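Local coordinates for uncharacterized protein (Trypanosoma congolense, PDB 4E40), which is the haptoglobin-hemoglobin receptor of the trypanosome cell surface, here its helical-bundle part, and probably takes part in nutrient uptake, at residues Glu4-Ala18 / Asn142-Val155. Residues are numbered along the deposited sequence; the frame is centred on the assembly and turned at random.
Unlike the reference sequence in segment 4-18: E10 (reference Lys), S12 (reference Ala), D14 (reference Glu). Unlike the reference sequence in segment 142-155: N152 (reference Asp).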
loop_
_atom_site.group_PDB
_atom_site.type_symbol
_atom_site.label_atom_id
_atom_site.label_comp_id
_atom_site.label_asym_id
_atom_site.label_seq_id
_atom_site.Cartn_x
_atom_site.Cartn_y
_atom_site.Cartn_z
ATOM N N GLU A 4 22.204 26.586 -11.587
ATOM C CA GLU A 4 22.158 27.001 -10.176
ATOM C C GLU A 4 20.972 27.920 -9.867
ATOM O O GLU A 4 20.457 28.621 -10.749
ATOM C CB GLU A 4 23.485 27.710 -9.777
ATOM C CG GLU A 4 24.730 26.837 -9.889
ATOM C CD GLU A 4 24.594 25.483 -9.187
ATOM O OE1 GLU A 4 24.789 24.454 -9.857
ATOM O OE2 GLU A 4 24.300 25.424 -7.967
ATOM N N ILE A 5 20.536 27.937 -8.594
ATOM C CA ILE A 5 19.576 28.901 -8.123
ATOM C C ILE A 5 20.221 30.307 -8.319
ATOM O O ILE A 5 21.414 30.510 -7.972
ATOM C CB ILE A 5 19.280 28.635 -6.624
ATOM C CG1 ILE A 5 18.516 27.291 -6.502
ATOM C CG2 ILE A 5 18.402 29.734 -6.037
ATOM C CD1 ILE A 5 18.624 26.614 -5.121
ATOM N N LYS A 6 19.427 31.254 -8.823
ATOM C CA LYS A 6 19.972 32.596 -9.169
ATOM C C LYS A 6 19.659 33.642 -8.135
ATOM O O LYS A 6 20.429 34.551 -7.932
ATOM C CB LYS A 6 19.540 33.006 -10.582
ATOM C CG LYS A 6 20.323 32.191 -11.625
ATOM C CD LYS A 6 20.173 32.680 -13.061
ATOM C CE LYS A 6 20.965 31.801 -14.030
ATOM N NZ LYS A 6 20.342 30.460 -14.236
ATOM N N VAL A 7 18.556 33.456 -7.410
ATOM C CA VAL A 7 18.175 34.351 -6.330
ATOM C C VAL A 7 19.260 34.337 -5.218
ATOM O O VAL A 7 19.841 33.298 -4.946
ATOM C CB VAL A 7 16.739 34.000 -5.851
ATOM C CG1 VAL A 7 15.950 33.459 -7.042
ATOM C CG2 VAL A 7 16.717 32.924 -4.769
ATOM N N GLU A 8 19.623 35.490 -4.678
ATOM C CA GLU A 8 20.661 35.517 -3.636
ATOM C C GLU A 8 19.992 35.631 -2.254
ATOM O O GLU A 8 18.921 36.226 -2.154
ATOM C CB GLU A 8 21.592 36.686 -3.835
ATOM C CG GLU A 8 22.661 36.422 -4.862
ATOM C CD GLU A 8 23.812 37.378 -4.680
ATOM O OE1 GLU A 8 23.584 38.619 -4.720
ATOM O OE2 GLU A 8 24.938 36.880 -4.477
ATOM N N LEU A 9 20.544 34.992 -1.229
ATOM C CA LEU A 9 19.909 35.086 0.110
ATOM C C LEU A 9 20.237 36.503 0.610
ATOM O O LEU A 9 21.400 36.943 0.543
ATOM C CB LEU A 9 20.442 33.975 1.034
ATOM C CG LEU A 9 20.130 32.526 0.551
ATOM C CD1 LEU A 9 20.916 31.453 1.276
ATOM C CD2 LEU A 9 18.637 32.250 0.696
ATOM N N GLU A 10 19.214 37.210 1.064
ATOM C CA GLU A 10 19.297 38.672 1.213
ATOM C C GLU A 10 19.592 39.085 2.653
ATOM O O GLU A 10 20.004 40.217 2.917
ATOM C CB GLU A 10 17.942 39.241 0.773
ATOM C CG GLU A 10 17.851 40.722 0.623
ATOM C CD GLU A 10 16.426 41.233 0.317
ATOM O OE1 GLU A 10 15.461 40.448 0.268
ATOM O OE2 GLU A 10 16.268 42.451 0.101
ATOM N N ASP A 11 19.294 38.197 3.604
ATOM C CA ASP A 11 19.407 38.579 5.007
ATOM C C ASP A 11 19.551 37.334 5.888
ATOM O O ASP A 11 19.473 36.219 5.380
ATOM C CB ASP A 11 18.234 39.446 5.459
ATOM C CG ASP A 11 16.891 38.829 5.126
ATOM O OD1 ASP A 11 16.006 39.609 4.596
ATOM O OD2 ASP A 11 16.665 37.694 5.533
ATOM N N SER A 12 19.793 37.541 7.171
ATOM C CA SER A 12 20.005 36.408 8.110
ATOM C C SER A 12 18.836 35.454 8.127
ATOM O O SER A 12 19.026 34.226 8.175
ATOM C CB SER A 12 20.171 36.925 9.550
ATOM O OG SER A 12 21.267 37.854 9.589
ATOM N N ASP A 13 17.611 35.993 8.161
ATOM C CA ASP A 13 16.417 35.112 8.175
ATOM C C ASP A 13 16.302 34.270 6.888
ATOM O O ASP A 13 15.904 33.087 6.989
ATOM C CB ASP A 13 15.156 35.952 8.391
ATOM C CG ASP A 13 14.991 36.403 9.791
ATOM O OD1 ASP A 13 15.515 35.772 10.765
ATOM O OD2 ASP A 13 14.210 37.384 10.015
ATOM N N ASP A 14 16.672 34.796 5.720
ATOM C CA ASP A 14 16.632 33.986 4.502
ATOM C C ASP A 14 17.651 32.863 4.608
ATOM O O ASP A 14 17.379 31.738 4.193
ATOM C CB ASP A 14 16.942 34.742 3.222
ATOM C CG ASP A 14 15.801 35.660 2.760
ATOM O OD1 ASP A 14 14.685 35.589 3.254
ATOM O OD2 ASP A 14 16.122 36.454 1.857
ATOM N N VAL A 15 18.836 33.182 5.163
ATOM C CA VAL A 15 19.853 32.128 5.308
ATOM C C VAL A 15 19.352 31.023 6.255
ATOM O O VAL A 15 19.481 29.829 5.918
ATOM C CB VAL A 15 21.225 32.697 5.790
ATOM C CG1 VAL A 15 22.161 31.492 5.942
ATOM C CG2 VAL A 15 21.788 33.627 4.733
ATOM N N ALA A 16 18.737 31.379 7.384
ATOM C CA ALA A 16 18.237 30.363 8.323
ATOM C C ALA A 16 17.156 29.555 7.659
ATOM O O ALA A 16 17.075 28.342 7.812
ATOM C CB ALA A 16 17.706 31.041 9.591
ATOM N N ALA A 17 16.293 30.240 6.912
ATOM C CA ALA A 17 15.264 29.496 6.199
ATOM C C ALA A 17 15.830 28.549 5.123
ATOM O O ALA A 17 15.300 27.423 4.955
ATOM C CB ALA A 17 14.210 30.470 5.584
ATOM N N ALA A 18 16.886 28.968 4.431
ATOM C CA ALA A 18 17.515 28.076 3.419
ATOM C C ALA A 18 18.221 26.920 4.101
ATOM O O ALA A 18 18.172 25.800 3.582
ATOM C CB ALA A 18 18.479 28.873 2.536
ATOM N N ASN A 142 24.466 24.426 -2.558
ATOM C CA ASN A 142 25.339 25.340 -3.328
ATOM C C ASN A 142 25.044 26.780 -2.991
ATOM O O ASN A 142 25.979 27.609 -2.861
ATOM C CB ASN A 142 25.265 25.112 -4.831
ATOM C CG ASN A 142 25.782 23.766 -5.232
ATOM O OD1 ASN A 142 26.498 23.091 -4.457
ATOM N ND2 ASN A 142 25.441 23.341 -6.460
ATOM N N LEU A 143 23.749 27.107 -2.895
ATOM C CA LEU A 143 23.305 28.444 -2.557
ATOM C C LEU A 143 23.823 28.857 -1.183
ATOM O O LEU A 143 24.323 29.985 -1.014
ATOM C CB LEU A 143 21.756 28.520 -2.640
ATOM C CG LEU A 143 21.145 29.862 -2.295
ATOM C CD1 LEU A 143 21.376 30.911 -3.392
ATOM C CD2 LEU A 143 19.631 29.682 -2.021
ATOM N N LEU A 144 23.798 27.940 -0.221
ATOM C CA LEU A 144 24.304 28.229 1.124
ATOM C C LEU A 144 25.847 28.364 1.155
ATOM O O LEU A 144 26.346 29.227 1.869
ATOM C CB LEU A 144 23.837 27.136 2.079
ATOM C CG LEU A 144 22.341 27.206 2.456
ATOM C CD1 LEU A 144 21.906 25.865 3.020
ATOM C CD2 LEU A 144 22.226 28.273 3.559
ATOM N N ALA A 145 26.520 27.586 0.330
ATOM C CA ALA A 145 28.010 27.709 0.192
ATOM C C ALA A 145 28.341 29.052 -0.395
ATOM O O ALA A 145 29.301 29.728 0.079
ATOM C CB ALA A 145 28.575 26.561 -0.663
ATOM N N ARG A 146 27.576 29.507 -1.391
ATOM C CA ARG A 146 27.794 30.861 -1.922
ATOM C C ARG A 146 27.566 31.997 -0.905
ATOM O O ARG A 146 28.321 32.993 -0.914
ATOM C CB ARG A 146 26.961 31.121 -3.180
ATOM C CG ARG A 146 27.407 30.221 -4.327
ATOM C CD ARG A 146 26.744 30.532 -5.668
ATOM N NE ARG A 146 25.281 30.332 -5.729
ATOM C CZ ARG A 146 24.644 29.220 -6.152
ATOM N NH1 ARG A 146 25.283 28.094 -6.550
ATOM N NH2 ARG A 146 23.321 29.230 -6.171
ATOM N N ALA A 147 26.554 31.865 -0.036
ATOM C CA ALA A 147 26.246 32.851 0.965
ATOM C C ALA A 147 27.406 33.047 1.951
ATOM O O ALA A 147 27.547 34.121 2.538
ATOM C CB ALA A 147 24.923 32.496 1.691
ATOM N N LYS A 148 28.230 32.021 2.118
ATOM C CA LYS A 148 29.454 32.138 2.945
ATOM C C LYS A 148 30.448 33.135 2.354
ATOM O O LYS A 148 31.354 33.596 3.076
ATOM C CB LYS A 148 30.127 30.761 3.130
ATOM C CG LYS A 148 29.388 29.822 4.073
ATOM C CD LYS A 148 30.144 28.493 4.150
ATOM C CE LYS A 148 29.308 27.435 4.853
ATOM N NZ LYS A 148 30.115 26.238 5.233
ATOM N N GLU A 149 30.290 33.487 1.076
ATOM C CA GLU A 149 31.157 34.487 0.451
ATOM C C GLU A 149 30.480 35.835 0.293
ATOM O O GLU A 149 31.045 36.740 -0.326
ATOM C CB GLU A 149 31.594 34.040 -0.955
ATOM C CG GLU A 149 32.003 32.591 -1.092
ATOM C CD GLU A 149 33.353 32.267 -0.478
ATOM O OE1 GLU A 149 33.750 31.077 -0.555
ATOM O OE2 GLU A 149 34.027 33.177 0.064
ATOM N N SER A 150 29.253 35.978 0.804
ATOM C CA SER A 150 28.517 37.238 0.686
ATOM C C SER A 150 29.274 38.450 1.256
ATOM O O SER A 150 29.926 38.363 2.317
ATOM C CB SER A 150 27.175 37.154 1.402
ATOM O OG SER A 150 26.427 38.294 1.121
ATOM N N GLU A 151 29.110 39.578 0.571
ATOM C CA GLU A 151 29.574 40.893 1.034
ATOM C C GLU A 151 28.694 41.429 2.154
ATOM O O GLU A 151 29.103 42.316 2.899
ATOM C CB GLU A 151 29.549 41.915 -0.112
ATOM C CG GLU A 151 30.178 41.439 -1.412
ATOM C CD GLU A 151 31.632 41.825 -1.529
ATOM O OE1 GLU A 151 31.927 42.610 -2.455
ATOM O OE2 GLU A 151 32.465 41.359 -0.705
ATOM N N ASN A 152 27.468 40.895 2.271
ATOM C CA ASN A 152 26.604 41.302 3.345
ATOM C C ASN A 152 27.090 40.513 4.567
ATOM O O ASN A 152 26.981 39.271 4.599
ATOM C CB ASN A 152 25.132 40.996 2.959
ATOM C CG ASN A 152 24.160 41.259 4.079
ATOM O OD1 ASN A 152 24.471 41.089 5.249
ATOM N ND2 ASN A 152 22.973 41.714 3.718
ATOM N N GLN A 153 27.643 41.202 5.567
ATOM C CA GLN A 153 28.245 40.536 6.724
ATOM C C GLN A 153 27.242 39.656 7.505
ATOM O O GLN A 153 27.640 38.613 8.039
ATOM C CB GLN A 153 28.922 41.549 7.693
ATOM C CG GLN A 153 27.885 42.404 8.441
ATOM C CD GLN A 153 28.385 43.110 9.708
ATOM O OE1 GLN A 153 28.469 44.335 9.739
ATOM N NE2 GLN A 153 28.665 42.341 10.770
ATOM N N TYR A 154 25.952 40.055 7.542
ATOM C CA TYR A 154 24.935 39.305 8.295
ATOM C C TYR A 154 24.612 37.979 7.537
ATOM O O TYR A 154 24.430 36.949 8.152
ATOM C CB TYR A 154 23.621 40.096 8.496
ATOM C CG TYR A 154 23.826 41.419 9.176
ATOM C CD1 TYR A 154 24.062 41.463 10.545
ATOM C CD2 TYR A 154 23.819 42.586 8.448
ATOM C CE1 TYR A 154 24.316 42.678 11.195
ATOM C CE2 TYR A 154 24.064 43.823 9.074
ATOM C CZ TYR A 154 24.297 43.848 10.447
ATOM O OH TYR A 154 24.555 45.034 11.087
ATOM N N VAL A 155 24.512 38.069 6.227
ATOM C CA VAL A 155 24.320 36.869 5.390
ATOM C C VAL A 155 25.501 35.924 5.557
ATOM O O VAL A 155 25.325 34.731 5.820
ATOM C CB VAL A 155 24.103 37.230 3.917
ATOM C CG1 VAL A 155 24.187 36.016 3.014
ATOM C CG2 VAL A 155 22.760 37.942 3.725
HETATM O O HOH W 1 22.188 26.513 -6.651
HETATM O O HOH W 2 22.626 32.474 -6.232
HETATM O O HOH W 3 23.205 33.162 -1.350
HETATM O O HOH W 4 22.002 41.423 1.118
HETATM O O HOH W 5 23.540 37.129 10.809
#
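The N-terminal loop E4-D11 and the start of helix 12-26 run beside the last turns of helix 82-147 and the bend to helix 153-160, with the CA atoms of I5 and L143 6.7 Å apart, L9 nearest A147 and S12 nearest V155. At the E4 end, E4 OE2 accepts two bonds from one face of its carboxylate, both tilted well out of its plane: N142 ND2 at 2.8 Å on the syn side, and R146 NH1 at 3.2 Å on the anti side, a salt bridge. The guanidinium meets this oxygen edge-on, its plane turned 79° from the carboxylate, and a bridging water joins E4 OE2, I5 N and R146 NH2. Next along the chain, L143 holds its CG anti to the backbone N (chi1 179°), which directs its branched end to the loop, CD2 to L9 CG (3.9 Å) and CD1 to I5 CG2 (4.2 Å). L9 CD1 also reaches L144 and A147. Farther along, V155 CG1 touches V15 CG2 at 3.8 Å, while CG2 lies on the E10-D11 peptide. L144 CD2 packs on V15 and A18. Helices 12-26 and 153-160 are N-capped by D11 (OD2 accepting from D14 N) and N152 (OD1 from V155 N, more weakly Y154 N), and a water links E10 O to N152 ND2. The N-terminal loop thus packs along an interhelical turn near one end of this receptor's elongated helical bundle.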